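Local coordinates for Ac-ASP-7 (Ancylostoma caninum, PDB 3S6S), which is of unknown function but belongs to the SCP/TAPS (CAP) family of pathogenesis-related proteins and, as a secreted hookworm protein, probably acts at the host-parasite interface, at residues G76-S81 / W136-D141; E59-I64 / G118-L123; M106-Y111 / K142-G147; Y48-D53 / P112-F117. One frame throughout, in Å; residues are numbered along the deposited sequence.

Contact 1: residues G76-S81 / W136-D141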
# COMPACT_ATOMS: atom_id res chain seq x y z
N GLY A 76 -0.81 -7.32 -7.11
CA GLY A 76 0.42 -6.57 -7.18
C GLY A 76 1.27 -7.00 -5.98
O GLY A 76 0.73 -7.45 -4.97
N VAL A 77 2.59 -6.86 -6.11
CA VAL A 77 3.50 -7.25 -5.06
C VAL A 77 4.62 -6.22 -4.94
O VAL A 77 5.13 -5.75 -5.96
CB VAL A 77 4.14 -8.64 -5.33
CG1 VAL A 77 5.06 -9.06 -4.18
CG2 VAL A 77 3.07 -9.70 -5.56
N THR A 78 4.97 -5.87 -3.71
CA THR A 78 6.22 -5.18 -3.43
C THR A 78 7.05 -5.94 -2.40
O THR A 78 6.53 -6.67 -1.56
CB THR A 78 6.02 -3.73 -2.94
OG1 THR A 78 5.28 -3.74 -1.70
CG2 THR A 78 5.29 -2.91 -4.01
N ARG A 79 8.37 -5.78 -2.47
CA ARG A 79 9.25 -6.42 -1.51
C ARG A 79 10.23 -5.40 -1.00
O ARG A 79 10.68 -4.54 -1.74
CB ARG A 79 9.99 -7.58 -2.16
CG ARG A 79 9.14 -8.36 -3.14
CD ARG A 79 9.95 -9.42 -3.85
NE ARG A 79 9.79 -10.68 -3.16
CZ ARG A 79 8.99 -11.64 -3.57
NH1 ARG A 79 8.28 -11.47 -4.70
NH2 ARG A 79 8.91 -12.78 -2.87
N PHE A 80 10.56 -5.50 0.27
CA PHE A 80 11.61 -4.65 0.82
C PHE A 80 12.29 -5.34 1.99
O PHE A 80 11.64 -6.02 2.78
CB PHE A 80 11.09 -3.24 1.13
CG PHE A 80 9.80 -3.21 1.90
CD1 PHE A 80 8.58 -3.35 1.24
CD2 PHE A 80 9.79 -3.00 3.28
CE1 PHE A 80 7.38 -3.31 1.94
CE2 PHE A 80 8.59 -2.97 4.00
CZ PHE A 80 7.38 -3.11 3.34
N SER A 81 13.61 -5.19 2.05
CA SER A 81 14.43 -5.88 3.03
C SER A 81 15.72 -5.15 3.35
O SER A 81 16.09 -4.18 2.68
CB SER A 81 14.77 -7.29 2.56
OG SER A 81 14.46 -7.46 1.19
N TRP A 136 10.18 -8.14 3.88
CA TRP A 136 8.75 -7.84 3.81
C TRP A 136 8.22 -8.03 2.38
O TRP A 136 8.89 -7.69 1.41
CB TRP A 136 8.48 -6.41 4.26
CG TRP A 136 8.74 -6.19 5.71
CD1 TRP A 136 9.93 -5.85 6.31
CD2 TRP A 136 7.79 -6.31 6.78
NE1 TRP A 136 9.78 -5.75 7.67
CE2 TRP A 136 8.47 -6.03 7.99
CE3 TRP A 136 6.43 -6.63 6.83
CZ2 TRP A 136 7.84 -6.05 9.23
CZ3 TRP A 136 5.80 -6.66 8.07
CH2 TRP A 136 6.51 -6.38 9.25
N VAL A 137 7.02 -8.60 2.25
CA VAL A 137 6.29 -8.36 1.02
C VAL A 137 4.95 -7.71 1.29
O VAL A 137 4.32 -7.94 2.32
CB VAL A 137 6.17 -9.61 0.03
CG1 VAL A 137 7.14 -10.73 0.38
CG2 VAL A 137 4.74 -10.10 -0.11
N CYS A 138 4.56 -6.84 0.37
CA CYS A 138 3.19 -6.34 0.31
C CYS A 138 2.50 -6.84 -0.95
O CYS A 138 3.10 -6.97 -2.04
CB CYS A 138 3.14 -4.82 0.39
SG CYS A 138 3.73 -4.19 1.96
N VAL A 139 1.22 -7.12 -0.76
CA VAL A 139 0.35 -7.62 -1.79
C VAL A 139 -0.81 -6.63 -1.92
O VAL A 139 -1.38 -6.16 -0.92
CB VAL A 139 -0.17 -9.04 -1.41
CG1 VAL A 139 -1.48 -9.33 -2.10
CG2 VAL A 139 0.90 -10.11 -1.72
N TYR A 140 -1.11 -6.31 -3.17
CA TYR A 140 -2.10 -5.29 -3.50
C TYR A 140 -3.19 -5.91 -4.35
O TYR A 140 -2.94 -6.84 -5.11
CB TYR A 140 -1.43 -4.15 -4.24
CG TYR A 140 -0.23 -3.61 -3.52
CD1 TYR A 140 0.95 -4.33 -3.47
CD2 TYR A 140 -0.26 -2.37 -2.88
CE1 TYR A 140 2.06 -3.85 -2.82
CE2 TYR A 140 0.85 -1.87 -2.23
CZ TYR A 140 2.00 -2.63 -2.21
OH TYR A 140 3.11 -2.17 -1.56
N ASP A 141 -4.41 -5.40 -4.22
CA ASP A 141 -5.50 -5.97 -4.98
C ASP A 141 -5.39 -5.58 -6.44
O ASP A 141 -5.86 -6.30 -7.31
CB ASP A 141 -6.87 -5.59 -4.38
CG ASP A 141 -7.21 -4.11 -4.55
OD1 ASP A 141 -8.41 -3.79 -4.48
OD2 ASP A 141 -6.30 -3.27 -4.73
O HOH W 1 11.36 -9.01 0.73
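Tyr140 OH has two partners: Thr78 OG1 comes within 2.7 Å of it across the strands, and His26 NE2 of helix 16-34 bonds it from outside. The pair sits in an antiparallel stretch of the mixed sheet at the core of the SCP/TAPS fold, where 76-81, on an outermost strand, runs against 136-140 with three hydrogen-bonded pairs, Gly76 with Tyr140, Thr78 with Cys138 and Phe80 with Trp136. Thr78 OG1 is placed between its own backbone N and carbonyl carbon (chi1 62°), from where it meets the Tyr140 ring at the edge, in the ring plane. Gly76 O lies at that edge too, 3.5 Å from Tyr140 CD1, besides accepting the Tyr140 N-H.

Further along the same face, Phe80 turns its ring back over the neighbouring strand. Trp136 CB lies over one face of it, 3.6 Å from the ring centroid, while the indole runs on past, its five-membered ring nearly parallel to the phenyl ring (11°) but slid so far that they barely overlap. Helices 16-34 and 88-99 pack against this side. The other face carries Val77, Val137 and Val139, with Val137 and Val139 reaching helix 54-65. Cys138, disulfide-bonded to Cys119, brings its SG to the rim of the Phe80 ring, 3.8 Å from CE1.

Contact 2: residues E59-I64 / G118-L123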
# COMPACT_ATOMS: atom_id res chain seq x y z
N GLU A 59 -1.94 -13.46 2.28
CA GLU A 59 -1.42 -13.79 0.96
C GLU A 59 0.05 -13.36 0.88
O GLU A 59 0.89 -14.07 0.33
CB GLU A 59 -2.24 -13.16 -0.18
CG GLU A 59 -3.74 -13.50 -0.17
CD GLU A 59 -4.43 -13.08 -1.47
OE1 GLU A 59 -5.64 -13.35 -1.63
OE2 GLU A 59 -3.74 -12.48 -2.34
N ALA A 60 0.38 -12.22 1.47
CA ALA A 60 1.77 -11.79 1.49
C ALA A 60 2.64 -12.83 2.22
O ALA A 60 3.76 -13.12 1.78
CB ALA A 60 1.91 -10.42 2.11
N ARG A 61 2.11 -13.39 3.31
CA ARG A 61 2.82 -14.43 4.05
C ARG A 61 3.03 -15.67 3.17
O ARG A 61 4.09 -16.30 3.24
CB ARG A 61 2.08 -14.82 5.33
CG ARG A 61 2.90 -15.73 6.26
CD ARG A 61 2.08 -16.35 7.42
NE ARG A 61 1.08 -17.31 6.95
CZ ARG A 61 1.35 -18.53 6.47
NH1 ARG A 61 2.61 -18.97 6.40
NH2 ARG A 61 0.36 -19.33 6.05
N LYS A 62 2.04 -16.01 2.35
CA LYS A 62 2.15 -17.15 1.46
C LYS A 62 3.21 -16.86 0.40
O LYS A 62 3.99 -17.74 0.00
CB LYS A 62 0.82 -17.46 0.77
CG LYS A 62 -0.34 -17.75 1.70
CD LYS A 62 -0.53 -19.23 1.93
CE LYS A 62 -2.01 -19.60 1.95
NZ LYS A 62 -2.76 -18.97 3.07
N GLU A 63 3.22 -15.60 -0.06
CA GLU A 63 4.16 -15.14 -1.07
C GLU A 63 5.61 -15.24 -0.58
O GLU A 63 6.52 -15.51 -1.36
CB GLU A 63 3.85 -13.71 -1.50
CG GLU A 63 4.88 -13.12 -2.44
CD GLU A 63 4.84 -13.79 -3.80
OE1 GLU A 63 5.88 -13.85 -4.48
OE2 GLU A 63 3.76 -14.26 -4.19
N ILE A 64 5.83 -15.01 0.72
CA ILE A 64 7.17 -15.13 1.26
C ILE A 64 7.62 -16.59 1.23
O ILE A 64 8.73 -16.91 0.83
CB ILE A 64 7.27 -14.61 2.68
CG1 ILE A 64 7.26 -13.08 2.68
CG2 ILE A 64 8.55 -15.12 3.32
CD1 ILE A 64 6.94 -12.44 4.02
N GLY A 118 -2.08 -5.79 2.00
CA GLY A 118 -1.62 -6.31 3.26
C GLY A 118 -0.16 -6.72 3.13
O GLY A 118 0.32 -7.00 2.02
N CYS A 119 0.57 -6.74 4.25
CA CYS A 119 1.99 -7.07 4.21
C CYS A 119 2.36 -8.09 5.28
O CYS A 119 1.68 -8.23 6.29
CB CYS A 119 2.84 -5.82 4.37
SG CYS A 119 2.28 -4.42 3.39
N SER A 120 3.45 -8.78 5.05
CA SER A 120 3.97 -9.69 6.05
C SER A 120 5.47 -9.66 5.96
O SER A 120 6.03 -9.30 4.92
CB SER A 120 3.44 -11.11 5.81
OG SER A 120 3.96 -11.99 6.78
N GLY A 121 6.14 -10.02 7.05
CA GLY A 121 7.59 -10.05 7.05
C GLY A 121 8.15 -11.24 7.79
O GLY A 121 7.43 -11.94 8.51
N ARG A 122 9.44 -11.49 7.63
CA ARG A 122 10.08 -12.50 8.46
C ARG A 122 11.49 -12.08 8.85
O ARG A 122 12.16 -11.38 8.10
CB ARG A 122 10.08 -13.86 7.77
CG ARG A 122 10.81 -13.89 6.45
CD ARG A 122 11.85 -14.99 6.46
NE ARG A 122 11.79 -15.82 5.26
CZ ARG A 122 12.34 -15.48 4.10
NH1 ARG A 122 12.24 -16.30 3.05
NH2 ARG A 122 12.99 -14.33 3.98
N LEU A 123 11.92 -12.49 10.04
CA LEU A 123 13.27 -12.21 10.51
C LEU A 123 14.13 -13.45 10.34
O LEU A 123 13.65 -14.58 10.45
CB LEU A 123 13.26 -11.77 11.97
CG LEU A 123 12.38 -10.58 12.35
CD1 LEU A 123 12.69 -9.36 11.49
CD2 LEU A 123 10.89 -10.93 12.25
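Ile64 reaches from helix 59-64 to strand 118-123 with both of its branches, and most of the contact can be read along this one side chain. Its CB points toward the strand. From there CG2, anti to the backbone N, leads to Arg122, where it lies over one face of the guanidinium, toward its rim, 3.8 Å from NE. CG1 takes the other direction and packs on Val137 of the adjoining strand 133-140. The chain then extends (chi2 162°) and carries CD1 to the strand backbone, 3.4 Å from Ser120 O and 3.9 Å from Gly121 CA. The side chains of Ile64 and Arg122 run antiparallel, and the far end of Arg122 turns to Asp135, where NH2 forms a salt bridge.

One turn earlier, Ala60 also faces the strand. Its CB rests on the main chain, 3.7 Å from Ser120 N. Here the backbones are close, Ala60 CA lying 5.5 Å from Cys119 CA. Ser120 answers from the strand: its CB is 3.6 Å from Arg61 N, and its OG lies alongside Arg61 CB at 3.7 Å. The Arg61 chain bends at chi3 and leads away, its NH2 pairing with Glu58 on the same helix. The axes of the two segments approach to 6.7 Å at an angle of 40°. This is helix-on-sheet packing, with Ala60 and Ser120 at the close point and Ile64 beyond, part of the alpha-beta-alpha sandwich of the SCP/TAPS fold, with helix 54-65 covering one face of the sheet.

Contact 3: residues M106-Y111 / K142-G147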
# COMPACT_ATOMS: atom_id res chain seq x y z
N MET A 106 7.66 1.91 -6.12
CA MET A 106 6.77 3.01 -5.80
C MET A 106 5.60 3.14 -6.78
O MET A 106 4.54 3.62 -6.40
CB MET A 106 7.54 4.32 -5.68
CG MET A 106 8.46 4.38 -4.46
SD MET A 106 7.59 4.27 -2.87
CE MET A 106 7.87 2.58 -2.47
N ARG A 107 5.78 2.70 -8.02
CA ARG A 107 4.65 2.64 -8.95
C ARG A 107 3.47 1.88 -8.38
O ARG A 107 2.32 2.31 -8.52
CB ARG A 107 5.05 1.97 -10.26
CG ARG A 107 5.57 2.89 -11.31
CD ARG A 107 5.56 2.16 -12.64
NE ARG A 107 4.44 2.60 -13.45
CZ ARG A 107 3.61 1.78 -14.09
NH1 ARG A 107 3.80 0.46 -14.01
NH2 ARG A 107 2.62 2.30 -14.81
N GLN A 108 3.73 0.73 -7.75
CA GLN A 108 2.65 -0.03 -7.13
C GLN A 108 2.07 0.70 -5.90
O GLN A 108 0.86 0.84 -5.76
CB GLN A 108 3.13 -1.42 -6.74
CG GLN A 108 2.09 -2.23 -5.99
CD GLN A 108 0.90 -2.62 -6.86
OE1 GLN A 108 1.01 -3.52 -7.71
NE2 GLN A 108 -0.24 -1.94 -6.65
N VAL A 109 2.96 1.17 -5.03
CA VAL A 109 2.60 1.84 -3.79
C VAL A 109 1.61 2.98 -4.04
O VAL A 109 0.71 3.25 -3.24
CB VAL A 109 3.86 2.44 -3.14
CG1 VAL A 109 3.50 3.38 -1.98
CG2 VAL A 109 4.80 1.32 -2.70
N VAL A 110 1.76 3.59 -5.19
CA VAL A 110 1.23 4.91 -5.45
C VAL A 110 0.09 4.91 -6.49
O VAL A 110 -0.55 5.94 -6.73
CB VAL A 110 2.45 5.81 -5.82
CG1 VAL A 110 2.27 6.55 -7.13
CG2 VAL A 110 2.84 6.69 -4.65
N TYR A 111 -0.17 3.74 -7.08
CA TYR A 111 -1.20 3.51 -8.09
C TYR A 111 -2.59 3.85 -7.57
O TYR A 111 -3.10 3.16 -6.70
CB TYR A 111 -1.16 2.02 -8.50
CG TYR A 111 -2.12 1.62 -9.60
CD1 TYR A 111 -2.68 0.35 -9.62
CD2 TYR A 111 -2.43 2.48 -10.64
CE1 TYR A 111 -3.54 -0.04 -10.63
CE2 TYR A 111 -3.29 2.11 -11.65
CZ TYR A 111 -3.85 0.85 -11.64
OH TYR A 111 -4.70 0.47 -12.65
N LYS A 142 -4.74 -4.45 -6.72
CA LYS A 142 -4.61 -4.03 -8.10
C LYS A 142 -3.20 -3.58 -8.50
O LYS A 142 -2.59 -2.71 -7.88
CB LYS A 142 -5.66 -2.97 -8.47
CG LYS A 142 -5.85 -2.85 -9.97
CD LYS A 142 -7.02 -1.94 -10.33
CE LYS A 142 -7.43 -2.09 -11.80
NZ LYS A 142 -6.28 -1.94 -12.74
N LYS A 143 -2.70 -4.20 -9.56
CA LYS A 143 -1.38 -3.97 -10.10
C LYS A 143 -1.48 -3.07 -11.31
O LYS A 143 -2.27 -3.34 -12.20
CB LYS A 143 -0.81 -5.31 -10.53
CG LYS A 143 0.47 -5.22 -11.30
CD LYS A 143 0.96 -6.61 -11.56
CE LYS A 143 2.39 -6.62 -12.08
NZ LYS A 143 2.76 -8.00 -12.51
N PRO A 144 -0.68 -1.99 -11.36
CA PRO A 144 -0.77 -1.14 -12.55
C PRO A 144 -0.12 -1.85 -13.73
O PRO A 144 0.59 -2.83 -13.52
CB PRO A 144 0.05 0.07 -12.16
CG PRO A 144 1.10 -0.49 -11.24
CD PRO A 144 0.40 -1.56 -10.45
N LYS A 145 -0.36 -1.39 -14.96
CA LYS A 145 0.41 -1.90 -16.09
C LYS A 145 1.41 -0.87 -16.58
O LYS A 145 1.28 0.32 -16.30
CB LYS A 145 -0.44 -2.44 -17.25
CG LYS A 145 -1.94 -2.21 -17.17
CD LYS A 145 -2.67 -3.27 -18.00
CE LYS A 145 -1.93 -3.54 -19.32
NZ LYS A 145 -2.39 -4.78 -20.02
N ASP A 146 2.42 -1.34 -17.30
CA ASP A 146 3.47 -0.45 -17.75
C ASP A 146 2.89 0.59 -18.70
O ASP A 146 2.05 0.28 -19.54
CB ASP A 146 4.60 -1.26 -18.37
CG ASP A 146 5.32 -2.10 -17.34
OD1 ASP A 146 4.84 -3.22 -17.04
OD2 ASP A 146 6.35 -1.63 -16.79
N GLY A 147 3.32 1.82 -18.50
CA GLY A 147 2.82 2.93 -19.27
C GLY A 147 1.44 3.43 -18.87
O GLY A 147 1.05 4.51 -19.28
O HOH W 2 -4.13 -1.84 -14.58
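Between residues 106-111, on and after helix 103-110, and the irregular segment 142-147 the backbones stay apart, CA atoms coming no nearer than 6.4 Å (Gln108 to Lys143), so side chains bridge the gap. Tyr111 offers a ring face to Pro144, whose CB stands over its centre, 3.6 Å from the centroid and 7° off the normal, a CH-pi contact. Lys142 O lies at the ring edge, in plane. With CG anti to the backbone N (chi1 -177°), the tyrosine reaches the loop, where Lys142 NZ donates to Tyr111 OH at 2.9 Å. Glu148 OE2 also bonds this hydroxyl, and a water donates to it.

Gln108 folds at chi2 (69°) and sends NE2 to Lys142 O, a nearly straight bond of 2.8 Å lying in the amide plane. Its OE1 rests 3.4 Å from Pro144 CD. Arg107 reaches further along the segment: NH2 donates to Lys145 O at 2.8 Å, the oxygen lying in the guanidinium plane, while NH1 adds a weak bond to the same oxygen. Asp146 OD2 stays 4.3 Å from Arg107 NH1, opposite charges near each other with no N-H directed at the oxygen.

Residues 107-111 meet the chain as it leaves strand 133-140; Met106, Val109 and Val110 pack on helix 16-34, and Gln108 and Val109 touch Tyr140 of that strand.

Contact 4: residues Y48-D53 / P112-F117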
# COMPACT_ATOMS: atom_id res chain seq x y z
N TYR A 48 -7.36 6.65 -4.18
CA TYR A 48 -8.00 5.79 -3.20
C TYR A 48 -7.02 5.49 -2.11
O TYR A 48 -5.86 5.25 -2.39
CB TYR A 48 -8.49 4.49 -3.85
CG TYR A 48 -9.87 4.65 -4.43
CD1 TYR A 48 -10.08 5.49 -5.51
CD2 TYR A 48 -10.97 4.00 -3.87
CE1 TYR A 48 -11.33 5.68 -6.04
CE2 TYR A 48 -12.24 4.18 -4.39
CZ TYR A 48 -12.41 5.02 -5.49
OH TYR A 48 -13.64 5.23 -6.04
N GLY A 49 -7.46 5.56 -0.86
CA GLY A 49 -6.63 5.10 0.23
C GLY A 49 -6.56 3.59 0.12
O GLY A 49 -7.45 2.96 -0.46
N LEU A 50 -5.50 2.97 0.63
CA LEU A 50 -5.48 1.53 0.63
C LEU A 50 -6.08 1.02 1.93
O LEU A 50 -5.63 1.36 3.03
CB LEU A 50 -4.06 1.00 0.46
CG LEU A 50 -3.27 1.41 -0.78
CD1 LEU A 50 -1.86 0.88 -0.66
CD2 LEU A 50 -3.93 0.90 -2.05
N VAL A 51 -7.10 0.19 1.81
CA VAL A 51 -7.60 -0.52 2.96
C VAL A 51 -6.61 -1.61 3.35
O VAL A 51 -6.23 -2.42 2.52
CB VAL A 51 -8.97 -1.14 2.67
CG1 VAL A 51 -9.33 -2.13 3.75
CG2 VAL A 51 -10.01 -0.04 2.53
N TYR A 52 -6.19 -1.61 4.62
CA TYR A 52 -5.36 -2.69 5.14
C TYR A 52 -6.20 -3.95 5.34
O TYR A 52 -7.18 -3.95 6.08
CB TYR A 52 -4.63 -2.32 6.44
CG TYR A 52 -3.50 -3.30 6.67
CD1 TYR A 52 -2.21 -3.01 6.24
CD2 TYR A 52 -3.74 -4.55 7.24
CE1 TYR A 52 -1.19 -3.92 6.40
CE2 TYR A 52 -2.72 -5.47 7.41
CZ TYR A 52 -1.45 -5.15 6.99
OH TYR A 52 -0.43 -6.07 7.15
N ASP A 53 -5.79 -5.03 4.68
CA ASP A 53 -6.62 -6.22 4.55
C ASP A 53 -5.84 -7.44 5.03
O ASP A 53 -4.89 -7.87 4.37
CB ASP A 53 -7.04 -6.39 3.09
CG ASP A 53 -7.90 -7.63 2.84
OD1 ASP A 53 -7.71 -8.69 3.49
OD2 ASP A 53 -8.77 -7.56 1.95
N PRO A 112 -3.21 4.91 -8.12
CA PRO A 112 -4.47 5.45 -7.58
C PRO A 112 -5.65 4.47 -7.61
O PRO A 112 -6.63 4.72 -6.91
CB PRO A 112 -4.76 6.65 -8.49
CG PRO A 112 -3.41 7.04 -9.03
CD PRO A 112 -2.67 5.74 -9.21
N LYS A 113 -5.56 3.38 -8.36
CA LYS A 113 -6.69 2.46 -8.50
C LYS A 113 -6.56 1.17 -7.68
O LYS A 113 -7.46 0.33 -7.70
CB LYS A 113 -6.97 2.15 -9.97
CG LYS A 113 -7.34 3.40 -10.75
CD LYS A 113 -7.60 3.14 -12.24
CE LYS A 113 -8.04 4.45 -12.92
NZ LYS A 113 -8.20 4.29 -14.38
N ALA A 114 -5.44 1.02 -6.98
CA ALA A 114 -5.37 0.00 -5.94
C ALA A 114 -6.25 0.48 -4.78
O ALA A 114 -6.32 1.68 -4.53
CB ALA A 114 -3.91 -0.22 -5.49
N THR A 115 -6.91 -0.43 -4.09
CA THR A 115 -7.84 -0.05 -3.02
C THR A 115 -7.62 -0.81 -1.72
O THR A 115 -8.21 -0.45 -0.69
CB THR A 115 -9.31 -0.27 -3.41
OG1 THR A 115 -9.62 -1.66 -3.37
CG2 THR A 115 -9.60 0.31 -4.79
N ARG A 116 -6.82 -1.87 -1.77
CA ARG A 116 -6.46 -2.60 -0.56
C ARG A 116 -5.16 -3.36 -0.71
O ARG A 116 -4.73 -3.67 -1.83
CB ARG A 116 -7.60 -3.51 -0.07
CG ARG A 116 -8.18 -4.44 -1.09
CD ARG A 116 -9.12 -5.44 -0.41
NE ARG A 116 -10.51 -4.98 -0.39
CZ ARG A 116 -11.38 -5.28 0.58
NH1 ARG A 116 -11.00 -6.03 1.61
NH2 ARG A 116 -12.63 -4.82 0.52
N PHE A 117 -4.53 -3.62 0.44
CA PHE A 117 -3.26 -4.31 0.50
C PHE A 117 -3.06 -4.91 1.88
O PHE A 117 -3.76 -4.55 2.82
CB PHE A 117 -2.10 -3.36 0.17
CG PHE A 117 -1.67 -2.47 1.32
CD1 PHE A 117 -2.61 -1.76 2.07
CD2 PHE A 117 -0.33 -2.32 1.65
CE1 PHE A 117 -2.21 -0.92 3.11
CE2 PHE A 117 0.07 -1.49 2.69
CZ PHE A 117 -0.86 -0.79 3.42
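The Phe117 ring has Leu50 CD1 over one face, 4.0 Å from the centroid, Val51 O near its plane at the edge, and Tyr52 directed edge-first at its face. In this T-shaped pair the planes stand at 75°, with Tyr52 CD1 3.8 Å from Phe117 CE1. One face of the tyrosine ring is itself met by Phe117 O, well off its centre. Phe117 CG sits between its own backbone N and carbonyl carbon (chi1 79°), and this turns the phenyl ring toward Leu50 and Tyr52; Leu50 CB touches Phe117 CD1. Leu50 CD2 goes the other way, to Ala114 CB at 3.6 Å.

Beside the rings the backbones pair in parallel: Val51 N donates to Thr115 O, Phe117 N to Val51 O at 2.9 Å, and Asp53 N to Phe117 O. On the face carrying Val51, Arg116 bends at chi3 and points NH1 at Asp53 OD2 at 2.7 Å. The oxygen is close to the guanidinium plane, but the nitrogen comes to the carboxylate from above its plane, the two groups being turned 66° apart. Arg116 NH1 also bonds Asn7 OD1 on strand 6-7, and Asp53 OD1 accepts Leu56 N, which makes Asp53 the N-cap of helix 54-65. Parallel pairing next to a capped helix start is how strand 51-53 enters the central mixed sheet of this SCP/TAPS fold.

Overall arrangement
From the N terminus, residues 48-53 come first and pair with 112-117 in contact 4, closing a long, largely helical loop that also holds strand 76-83. Helix 54-65 follows and is met by 118-123 in contact 2, directly after 112-117. Contact 1 returns 136-141 to 76-81, and contact 3 brings the adjoining 142-147 to 106-111. No contact nests within another: every pair of loops crosses. Contacts 1, 2 and 4 share the mixed sheet, where strand 116-123 lies between 51-53 and 133-140, and the Cys119-Cys138 disulfide joins contacts 1 and 2. Contact 3, about 19 Å from contact 2 between centres, ties helix 103-110 to the loop beyond the sheet.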